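Local coordinates for xylulose kinase (Escherichia coli, PDB 2ITM), which catalyses the ATP-dependent phosphorylation of D-xylulose to D-xylulose 5-phosphate as a homodimeric member of the FGGY family of carbohydrate kinases, at the interface of chains A and B. Sequence-based numbering; all coordinates share one arbitrary frame. Chains: chain A/B, Xylulose kinase.

The interface of chains A and B. Residues chain A 300, 303-306; chain B 353-354, 356-358, 361.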
loop_
_atom_site.group_PDB
_atom_site.type_symbol
_atom_site.label_atom_id
_atom_site.label_comp_id
_atom_site.label_asym_id
_atom_site.label_seq_id
_atom_site.Cartn_x
_atom_site.Cartn_y
_atom_site.Cartn_z
ATOM N N TRP A 300 2.506 1.643 15.933
ATOM C CA TRP A 300 2.923 1.286 14.589
ATOM C C TRP A 300 2.933 2.520 13.701
ATOM O O TRP A 300 3.941 2.813 13.072
ATOM C CB TRP A 300 2.043 0.168 14.024
ATOM C CG TRP A 300 2.148 -0.029 12.557
ATOM C CD1 TRP A 300 3.021 -0.829 11.899
ATOM C CD2 TRP A 300 1.330 0.570 11.560
ATOM N NE1 TRP A 300 2.805 -0.761 10.547
ATOM C CE2 TRP A 300 1.770 0.099 10.316
ATOM C CE3 TRP A 300 0.257 1.470 11.590
ATOM C CZ2 TRP A 300 1.189 0.498 9.122
ATOM C CZ3 TRP A 300 -0.313 1.866 10.405
ATOM C CH2 TRP A 300 0.142 1.380 9.192
ATOM N N LYS A 303 6.263 4.156 14.421
ATOM C CA LYS A 303 7.485 3.650 13.825
ATOM C C LYS A 303 7.434 3.647 12.311
ATOM O O LYS A 303 8.402 4.007 11.667
ATOM C CB LYS A 303 7.833 2.261 14.344
ATOM C CG LYS A 303 8.413 1.330 13.281
ATOM C CD LYS A 303 9.774 1.816 12.787
ATOM C CE LYS A 303 10.781 0.683 12.714
ATOM N NZ LYS A 303 10.130 -0.634 12.880
ATOM N N LEU A 304 6.312 3.224 11.757
ATOM C CA LEU A 304 5.937 3.579 10.399
ATOM C C LEU A 304 6.312 4.932 9.819
ATOM O O LEU A 304 6.821 5.014 8.709
ATOM C CB LEU A 304 4.421 3.581 10.258
ATOM C CG LEU A 304 3.843 3.322 8.871
ATOM C CD1 LEU A 304 4.396 2.075 8.250
ATOM C CD2 LEU A 304 2.353 3.236 8.960
ATOM N N THR A 305 6.035 5.993 10.572
ATOM C CA THR A 305 6.243 7.347 10.084
ATOM C C THR A 305 7.605 7.737 10.624
ATOM O O THR A 305 8.006 8.889 10.550
ATOM C CB THR A 305 5.174 8.370 10.508
ATOM O OG1 THR A 305 4.954 8.301 11.916
ATOM C CG2 THR A 305 3.837 8.006 9.930
ATOM N N GLY A 306 8.312 6.758 11.161
ATOM C CA GLY A 306 9.633 6.977 11.700
ATOM C C GLY A 306 9.641 7.941 12.855
ATOM O O GLY A 306 10.693 8.290 13.368
ATOM N N THR B 353 0.861 -4.142 7.578
ATOM C CA THR B 353 0.784 -4.780 8.870
ATOM C C THR B 353 1.673 -4.108 9.885
ATOM O O THR B 353 2.335 -3.126 9.608
ATOM C CB THR B 353 1.155 -6.264 8.770
ATOM O OG1 THR B 353 2.569 -6.400 8.624
ATOM C CG2 THR B 353 0.605 -6.877 7.504
ATOM N N HIS B 354 1.678 -4.677 11.075
ATOM C CA HIS B 354 2.496 -4.177 12.149
ATOM C C HIS B 354 3.987 -4.289 11.853
ATOM O O HIS B 354 4.790 -3.613 12.466
ATOM C CB HIS B 354 2.118 -4.859 13.455
ATOM C CG HIS B 354 0.737 -4.527 13.919
ATOM N ND1 HIS B 354 0.017 -3.471 13.408
ATOM C CD2 HIS B 354 -0.060 -5.113 14.847
ATOM C CE1 HIS B 354 -1.160 -3.413 14.000
ATOM N NE2 HIS B 354 -1.231 -4.397 14.876
ATOM N N HIS B 356 5.732 -3.277 9.265
ATOM C CA HIS B 356 6.043 -2.477 8.100
ATOM C C HIS B 356 6.483 -1.093 8.530
ATOM O O HIS B 356 5.679 -0.283 8.959
ATOM C CB HIS B 356 4.839 -2.368 7.165
ATOM C CG HIS B 356 4.456 -3.657 6.509
ATOM N ND1 HIS B 356 5.380 -4.538 6.000
ATOM C CD2 HIS B 356 3.246 -4.206 6.270
ATOM C CE1 HIS B 356 4.756 -5.577 5.483
ATOM N NE2 HIS B 356 3.460 -5.401 5.636
ATOM N N GLY B 357 7.773 -0.830 8.416
ATOM C CA GLY B 357 8.302 0.469 8.750
ATOM C C GLY B 357 8.647 1.214 7.495
ATOM O O GLY B 357 8.444 0.724 6.404
ATOM N N PRO B 358 9.181 2.412 7.654
ATOM C CA PRO B 358 9.614 3.195 6.502
ATOM C C PRO B 358 10.520 2.420 5.564
ATOM O O PRO B 358 10.514 2.710 4.385
ATOM C CB PRO B 358 10.351 4.356 7.143
ATOM C CG PRO B 358 9.638 4.538 8.430
ATOM C CD PRO B 358 9.323 3.166 8.908
ATOM N N LEU B 361 8.215 0.163 3.612
ATOM C CA LEU B 361 7.403 1.044 2.821
ATOM C C LEU B 361 8.161 1.471 1.574
ATOM O O LEU B 361 7.593 1.603 0.504
ATOM C CB LEU B 361 7.003 2.250 3.659
ATOM C CG LEU B 361 5.537 2.658 3.739
ATOM C CD1 LEU B 361 4.678 1.573 4.299
ATOM C CD2 LEU B 361 5.422 3.906 4.557
#
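The homodimer of xylulose kinase shows how the end of one helix can pack against the start of another across a two-fold axis. In this patch, which recurs with the chains exchanged, the C-terminal end of helix 294-304 of chain A meets the loop leading into helix 358-381 of chain B; the centre of the patch lies about 41 Å from B:Asp233, the likely proton acceptor. A:Leu304, the last residue of its helix, and B:Pro358, the first residue of helix 358-381 in chain B, bury the most surface, with A:Trp300 one turn earlier in third place. The proline ring approaches the helix end through CD and CG, CD lying 3.7 Å from CA of A:Leu304. The aliphatic CD of A:Lys303 passes obliquely beside it, 4.1 Å from CD of B:Pro358. CG of A:Leu304 stands anti to its backbone N (chi1 -154°), and the CD1 branch is directed at chain B, meeting CD1 of B:Leu361 tip to tip at 4.0 Å. Within chain A, CG of the same leucine lies over one face of the A:Trp300 indole, offset toward the rim and 3.9 Å above its plane, and may help fix the indole's rotation. The tryptophan, also anti to its N (chi1 165°), turns the CD1-NE1 side of its five-membered ring toward the backbone of B:Thr353, B:His354 and B:His356. NE1 comes within 2.6 Å of the carbonyl O of B:Thr353, but this oxygen sits off the ring plane, on the face away from A:Leu304, so the N-H does not point at it and no hydrogen bond forms. The contacts in this patch are mainly van der Waals: the side chain of B:His354 runs across that of A:Trp300 at about a right angle, and CD1 of A:Trp300 rests 3.4 Å from CA of B:His354.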